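Local coordinates for protein insulinase family protease (Yersinia pestis, PDB 3GO9) that belongs to the insulinase (M16) peptidase family and is a predicted protease, though its zinc-binding motif is incomplete and its activity is only inferred, at residues T65-V68 and G69-H72; A363-D366 and A367-Q371; A456-E459 and I460-G463. All blocks are in the same frame, centred on the assembly; numbering follows the deposited sequence. Where two conformers were deposited one is given.

Interaction 1 (T65-V68 and G69-H72); sequences TQEV and GFAH. With ZN (zinc ion), chain C.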
loop_
_atom_site.group_PDB
_atom_site.type_symbol
_atom_site.label_atom_id
_atom_site.label_comp_id
_atom_site.label_asym_id
_atom_site.label_seq_id
_atom_site.Cartn_x
_atom_site.Cartn_y
_atom_site.Cartn_z
ATOM N N THR A 65 17.103 -14.126 -16.303
ATOM C CA THR A 65 16.566 -15.461 -16.176
ATOM C C THR A 65 17.446 -16.463 -15.486
ATOM O O THR A 65 16.925 -17.504 -15.098
ATOM C CB THR A 65 16.124 -16.073 -17.520
ATOM O OG1 THR A 65 17.221 -16.049 -18.403
ATOM C CG2 THR A 65 15.005 -15.288 -18.083
ATOM N N GLN A 66 18.715 -16.138 -15.252
ATOM C CA GLN A 66 19.598 -16.987 -14.477
ATOM C C GLN A 66 19.514 -16.673 -12.985
ATOM O O GLN A 66 20.345 -17.193 -12.213
ATOM C CB GLN A 66 21.034 -16.811 -14.962
ATOM C CG GLN A 66 21.161 -17.080 -16.473
ATOM C CD GLN A 66 20.549 -18.382 -16.857
ATOM O OE1 GLN A 66 19.500 -18.431 -17.506
ATOM N NE2 GLN A 66 21.200 -19.467 -16.461
ATOM N N GLU A 67 18.614 -15.756 -12.616
ATOM C CA GLU A 67 18.533 -15.220 -11.241
ATOM C C GLU A 67 17.149 -15.295 -10.659
ATOM O O GLU A 67 16.859 -14.609 -9.683
ATOM C CB GLU A 67 19.015 -13.762 -11.181
ATOM C CG GLU A 67 20.510 -13.624 -11.600
ATOM C CD GLU A 67 20.930 -12.196 -11.877
ATOM O OE1 GLU A 67 20.066 -11.314 -12.196
ATOM O OE2 GLU A 67 22.157 -11.931 -11.741
ATOM N N VAL A 68 16.275 -16.088 -11.277
ATOM C CA VAL A 68 14.899 -16.192 -10.880
ATOM C C VAL A 68 14.834 -16.593 -9.414
ATOM O O VAL A 68 15.476 -17.566 -8.985
ATOM C CB VAL A 68 14.178 -17.246 -11.755
ATOM C CG1 VAL A 68 12.812 -17.561 -11.196
ATOM C CG2 VAL A 68 14.130 -16.766 -13.235
ATOM N N GLY A 69 14.100 -15.802 -8.642
ATOM C CA GLY A 69 13.876 -16.096 -7.226
ATOM C C GLY A 69 14.988 -15.598 -6.304
ATOM O O GLY A 69 14.885 -15.767 -5.068
ATOM N N PHE A 70 16.070 -15.040 -6.866
ATOM C CA PHE A 70 17.210 -14.594 -6.052
ATOM C C PHE A 70 16.799 -13.526 -5.036
ATOM O O PHE A 70 17.187 -13.602 -3.862
ATOM C CB PHE A 70 18.369 -14.074 -6.919
ATOM C CG PHE A 70 19.256 -15.124 -7.507
ATOM C CD1 PHE A 70 18.914 -16.464 -7.565
ATOM C CD2 PHE A 70 20.504 -14.746 -7.977
ATOM C CE1 PHE A 70 19.813 -17.382 -8.064
ATOM C CE2 PHE A 70 21.380 -15.651 -8.487
ATOM C CZ PHE A 70 21.037 -16.967 -8.555
ATOM N N ALA A 71 16.002 -12.557 -5.440
ATOM C CA ALA A 71 15.670 -11.473 -4.490
ATOM C C ALA A 71 14.833 -12.011 -3.342
ATOM O O ALA A 71 14.881 -11.508 -2.200
ATOM C CB ALA A 71 14.893 -10.382 -5.205
ATOM N N HIS A 72 13.998 -12.994 -3.632
ATOM C CA HIS A 72 13.154 -13.596 -2.559
ATOM C C HIS A 72 13.966 -14.501 -1.626
ATOM O O HIS A 72 13.571 -14.699 -0.455
ATOM C CB HIS A 72 11.990 -14.331 -3.206
ATOM C CG HIS A 72 10.930 -14.761 -2.248
ATOM N ND1 HIS A 72 10.005 -13.871 -1.745
ATOM C CD2 HIS A 72 10.575 -15.983 -1.803
ATOM C CE1 HIS A 72 9.153 -14.534 -0.978
ATOM N NE2 HIS A 72 9.509 -15.800 -0.968
HETATM ZN ZN ZN C . 8.019 -16.782 -0.018
HETATM O O HOH W 1 8.594 -18.027 -0.914
HETATM O O HOH W 2 6.337 -16.223 -0.681
#

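Interaction 2 (A363-D366 and A367-Q371); sequences AEFD and ALMTQ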
loop_
_atom_site.group_PDB
_atom_site.type_symbol
_atom_site.label_atom_id
_atom_site.label_comp_id
_atom_site.label_asym_id
_atom_site.label_seq_id
_atom_site.Cartn_x
_atom_site.Cartn_y
_atom_site.Cartn_z
ATOM N N ALA A 363 -30.225 17.451 2.146
ATOM C CA ALA A 363 -30.200 16.893 3.495
ATOM C C ALA A 363 -29.107 15.835 3.644
ATOM O O ALA A 363 -28.413 15.778 4.667
ATOM C CB ALA A 363 -31.573 16.288 3.855
ATOM N N GLU A 364 -28.929 15.013 2.608
ATOM C CA GLU A 364 -27.882 13.979 2.607
ATOM C C GLU A 364 -26.485 14.618 2.639
ATOM O O GLU A 364 -25.600 14.199 3.420
ATOM C CB GLU A 364 -28.009 13.064 1.364
ATOM C CG GLU A 364 -29.250 12.183 1.395
ATOM C CD GLU A 364 -29.592 11.453 0.063
ATOM O OE1 GLU A 364 -29.221 11.893 -1.040
ATOM O OE2 GLU A 364 -30.336 10.438 0.135
ATOM N N PHE A 365 -26.320 15.638 1.798
ATOM C CA PHE A 365 -25.077 16.446 1.819
ATOM C C PHE A 365 -24.787 17.052 3.172
ATOM O O PHE A 365 -23.696 16.916 3.691
ATOM C CB PHE A 365 -25.138 17.508 0.739
ATOM C CG PHE A 365 -23.913 18.374 0.634
ATOM C CD1 PHE A 365 -22.793 17.940 -0.075
ATOM C CD2 PHE A 365 -23.886 19.625 1.192
ATOM C CE1 PHE A 365 -21.675 18.779 -0.196
ATOM C CE2 PHE A 365 -22.764 20.416 1.051
ATOM C CZ PHE A 365 -21.689 19.980 0.351
ATOM N N ASP A 366 -25.771 17.692 3.779
ATOM C CA ASP A 366 -25.571 18.309 5.083
ATOM C C ASP A 366 -25.193 17.273 6.151
ATOM O O ASP A 366 -24.321 17.548 6.979
ATOM C CB ASP A 366 -26.851 19.077 5.490
ATOM C CG ASP A 366 -27.126 20.299 4.599
ATOM O OD1 ASP A 366 -26.296 20.675 3.757
ATOM O OD2 ASP A 366 -28.196 20.915 4.726
ATOM N N ALA A 367 -25.818 16.082 6.099
ATOM C CA ALA A 367 -25.470 14.957 6.971
ATOM C C ALA A 367 -24.004 14.526 6.800
ATOM O O ALA A 367 -23.244 14.355 7.792
ATOM C CB ALA A 367 -26.419 13.733 6.709
ATOM N N LEU A 368 -23.634 14.364 5.532
ATOM C CA LEU A 368 -22.281 13.993 5.168
ATOM C C LEU A 368 -21.286 15.012 5.702
ATOM O O LEU A 368 -20.269 14.629 6.333
ATOM C CB LEU A 368 -22.166 13.825 3.655
ATOM C CG LEU A 368 -20.791 13.395 3.104
ATOM C CD1 LEU A 368 -20.369 12.022 3.580
ATOM C CD2 LEU A 368 -20.805 13.468 1.590
HETATM N N MSE A 369 -21.559 16.298 5.476
HETATM C CA MSE A 369 -20.600 17.309 5.859
HETATM C C MSE A 369 -20.488 17.452 7.384
HETATM O O MSE A 369 -19.406 17.673 7.892
HETATM C CB MSE A 369 -20.903 18.623 5.127
HETATM C CG MSE A 369 -21.035 18.401 3.596
HETATM SE SE MSE A 369 -19.393 17.645 2.855
HETATM C CE MSE A 369 -18.649 19.437 3.041
ATOM N N THR A 370 -21.595 17.287 8.118
ATOM C CA THR A 370 -21.506 17.233 9.593
ATOM C C THR A 370 -20.551 16.101 10.039
ATOM O O THR A 370 -19.705 16.265 10.951
ATOM C CB THR A 370 -22.940 17.065 10.207
ATOM O OG1 THR A 370 -23.710 18.223 9.884
ATOM C CG2 THR A 370 -22.914 16.901 11.719
ATOM N N GLN A 371 -20.682 14.958 9.375
ATOM C CA GLN A 371 -19.879 13.793 9.669
ATOM C C GLN A 371 -18.407 14.053 9.337
ATOM O O GLN A 371 -17.493 13.742 10.113
ATOM C CB GLN A 371 -20.432 12.590 8.894
ATOM C CG GLN A 371 -19.553 11.314 8.808
ATOM C CD GLN A 371 -20.212 10.202 7.938
ATOM O OE1 GLN A 371 -19.536 9.527 7.135
ATOM N NE2 GLN A 371 -21.534 10.027 8.094
#

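Interaction 3 (A456-E459 and I460-G463); sequences ALQE and IYNG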
loop_
_atom_site.group_PDB
_atom_site.type_symbol
_atom_site.label_atom_id
_atom_site.label_comp_id
_atom_site.label_asym_id
_atom_site.label_seq_id
_atom_site.Cartn_x
_atom_site.Cartn_y
_atom_site.Cartn_z
ATOM N N ALA A 456 -23.807 -10.893 -21.323
ATOM C CA ALA A 456 -25.229 -10.716 -21.042
ATOM C C ALA A 456 -25.421 -9.827 -19.813
ATOM O O ALA A 456 -26.323 -8.996 -19.756
ATOM C CB ALA A 456 -25.920 -12.050 -20.819
ATOM N N LEU A 457 -24.592 -10.043 -18.806
ATOM C CA LEU A 457 -24.698 -9.277 -17.574
ATOM C C LEU A 457 -24.429 -7.802 -17.889
ATOM O O LEU A 457 -25.130 -6.910 -17.410
ATOM C CB LEU A 457 -23.699 -9.830 -16.555
ATOM C CG LEU A 457 -23.853 -9.390 -15.113
ATOM C CD1 LEU A 457 -25.182 -9.867 -14.510
ATOM C CD2 LEU A 457 -22.660 -9.897 -14.295
ATOM N N GLN A 458 -23.422 -7.571 -18.737
ATOM C CA GLN A 458 -23.048 -6.243 -19.184
ATOM C C GLN A 458 -24.185 -5.538 -19.920
ATOM O O GLN A 458 -24.359 -4.348 -19.743
ATOM C CB GLN A 458 -21.822 -6.288 -20.106
ATOM C CG GLN A 458 -21.319 -4.922 -20.611
ATOM C CD GLN A 458 -20.527 -4.137 -19.598
ATOM O OE1 GLN A 458 -19.486 -4.602 -19.117
ATOM N NE2 GLN A 458 -21.006 -2.944 -19.259
ATOM N N GLU A 459 -24.919 -6.276 -20.760
ATOM C CA GLU A 459 -26.074 -5.719 -21.464
ATOM C C GLU A 459 -27.162 -5.241 -20.507
ATOM O O GLU A 459 -27.686 -4.128 -20.664
ATOM C CB GLU A 459 -26.641 -6.743 -22.446
ATOM C CG GLU A 459 -25.686 -7.078 -23.592
ATOM C CD GLU A 459 -26.289 -8.067 -24.569
ATOM O OE1 GLU A 459 -27.534 -8.237 -24.582
ATOM O OE2 GLU A 459 -25.524 -8.671 -25.333
ATOM N N ILE A 460 -27.478 -6.079 -19.504
ATOM C CA ILE A 460 -28.438 -5.745 -18.444
ATOM C C ILE A 460 -28.006 -4.473 -17.714
ATOM O O ILE A 460 -28.774 -3.529 -17.547
ATOM C CB ILE A 460 -28.603 -6.934 -17.448
ATOM C CG1 ILE A 460 -29.342 -8.098 -18.112
ATOM C CG2 ILE A 460 -29.347 -6.530 -16.182
ATOM C CD1 ILE A 460 -29.323 -9.407 -17.298
ATOM N N TYR A 461 -26.743 -4.436 -17.322
ATOM C CA TYR A 461 -26.143 -3.288 -16.670
ATOM C C TYR A 461 -26.244 -2.048 -17.554
ATOM O O TYR A 461 -26.654 -0.967 -17.097
ATOM C CB TYR A 461 -24.662 -3.577 -16.326
ATOM C CG TYR A 461 -23.984 -2.415 -15.646
ATOM C CD1 TYR A 461 -24.043 -2.245 -14.271
ATOM C CD2 TYR A 461 -23.250 -1.482 -16.375
ATOM C CE1 TYR A 461 -23.428 -1.176 -13.670
ATOM C CE2 TYR A 461 -22.635 -0.441 -15.794
ATOM C CZ TYR A 461 -22.728 -0.274 -14.433
ATOM O OH TYR A 461 -22.113 0.762 -13.811
ATOM N N ASN A 462 -25.864 -2.196 -18.821
ATOM C CA ASN A 462 -25.954 -1.046 -19.751
ATOM C C ASN A 462 -27.373 -0.483 -19.844
ATOM O O ASN A 462 -27.570 0.726 -19.936
ATOM C CB ASN A 462 -25.439 -1.439 -21.131
ATOM C CG ASN A 462 -23.934 -1.610 -21.156
ATOM O OD1 ASN A 462 -23.220 -1.221 -20.211
ATOM N ND2 ASN A 462 -23.430 -2.186 -22.252
ATOM N N GLY A 463 -28.363 -1.368 -19.770
ATOM C CA GLY A 463 -29.765 -0.941 -19.819
ATOM C C GLY A 463 -30.110 0.022 -18.691
ATOM O O GLY A 463 -30.760 1.038 -18.900
#

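Interaction 1 (T65-V68 and G69-H72)
Glu67 and Phe70 meet with the flat of the aromatic ring laid against the backbone and the first carbons of the glutamate. Glu67 CA stands 3.7 Å from the centroid of the Phe70 ring, 6° off its normal, a CH-pi contact over the middle of one face. Glu67 CB lies 3.7 Å from Phe70 CD2, and Glu67 CG is 3.8 Å from Phe70 CE2. Gln66 O approaches the ring obliquely, 3.7 Å from Phe70 CZ.

A type II beta turn from Glu67 to Phe70 brings these groups together. Its closing bond runs from Phe70 N to Glu67 O, 3.0 Å long with an angle of 159° at the hydrogen, and the donor comes in above the carbonyl plane. Gly69 holds the third position of the turn with a positive phi, which favours glycine, and is also the helix N-cap. The Phe70 torsion sets CG opposite the carbonyl carbon and beside its own N (chi1 -81°), which swings the ring back over Glu67.

In the second shell, the two carboxylate oxygens of Glu63 accept bonds from Gly69 N and Ala71 N and so hold the helix start, while Glu67 OE1 takes the N-H of Asn64. Two residues beyond Phe70, His72 NE2 binds the zinc ion at 2.0 Å, together with Asp158 OD2, Ile160 O and two waters. His72 probably matches the first histidine of the HxxEH motif of active M16 enzymes, but the sequence here (HLLPR) departs from it, so activity cannot be inferred. Leading into helix 70-80, the turn sets Phe70 against Lys198 and Leu199 of helix 196-206, with His72 ND1 bonded to Thr109 of strand 107-109, fixing the imidazole, and NE2 joined through zinc to Ile160 of strand 160-162.

Interaction 2 (A363-D366 and A367-Q371)
From Ala363-Ala367 to Asp366-Thr370, four successive i to i+4 bonds, 2.9 to 3.0 Å from amide N to carbonyl O, identify regular alpha-helix. Phe365 and Met369, a selenomethionine here, make the main side-chain contact. Met369 has two conformers, and what follows holds for one of them. In that one, Met369 CG sits 3.6 Å from the centroid of the Phe365 ring and 11° off its normal, a CH-pi contact over one face. Met369 SE lies farther out, 4.4 Å from the centroid of the Phe365 ring, as an oblique Met-aromatic contact, its position to be read with caution. Bends at both chi2 (-59°) and chi3 (-76°) curl the Met369 chain back so that SE also comes within 4.0 Å of Phe365 CE1.

Thr370 OG1 donates to Asp366 O at 3.0 Å. Thr370 N reaches that oxygen from the other face of the carbonyl plane, so two donors of one residue grip a single acceptor.

Phe365 packs on Leu424 and Leu427 of helix 424-435, and Leu368 on Ala298 of helix 283-309, whose His302, touched by Glu364, binds a zinc ion with Glu351. The chemistry thus divides round the helix: apolar contacts join it to its neighbours, while on the exposed side Thr370 and Asp366 (OD1 to Gln362 NE2) bond within it, and Glu364 OE1 bonds back to Ser361 N just before it.

Interaction 3 (A456-E459 and I460-G463)
Ala456 O accepts from Ile460 N at 3.1 Å and opens a run of i to i+4 bonds that marks helix 454-465 as regular alpha-helix near the modelled C-terminus. The same carbonyl oxygen has Ile460 CG1 alongside at 3.6 Å.

Leu457 O continues the pattern with Tyr461 N, while the Leu457 side chain packs on Met345 of helix 341-358. Tyr461 is buried against Ala349 and Leu352 of that helix, so these two residues supply part of the inward face.

Gln458 makes the one side-chain hydrogen bond between the halves: its NE2 donates to Asn462 OD1 at 3.0 Å. The acceptor lies close to the Gln458 amide plane, but the donor stands 36° above the Asn462 carbonyl plane, the two amides being turned 42° apart. Gln458 manages this by running out opposite its backbone N and then bending at chi2 (78°), which carries NE2 toward the next turn. The main chain adds Asn462 N to Gln458 O, so two bonds tie this pair.

Glu459 ends the segment, its O receiving Gly463 N at 3.0 Å.

The three contacts are separate in space and share no helix or strand. Interaction 1 is the buried one, on the opposite side of the chain's centre from interaction 2, about 53 Å away between centres. Interactions 2 and 3 are partly buried, 363-371 packing on helices 283-309 and 424-435 and 456-463 on helix 341-358, and their nearest atoms are about 18 Å apart. Chemistry follows place: a glycine turn and CH-pi packing lead to a zinc ligand in 65-72; aromatic-selenium packing faces the interior in 363-371, with a threonine hydroxyl bonded to the backbone; an amide-amide bond near the surface joins successive turns in 456-463.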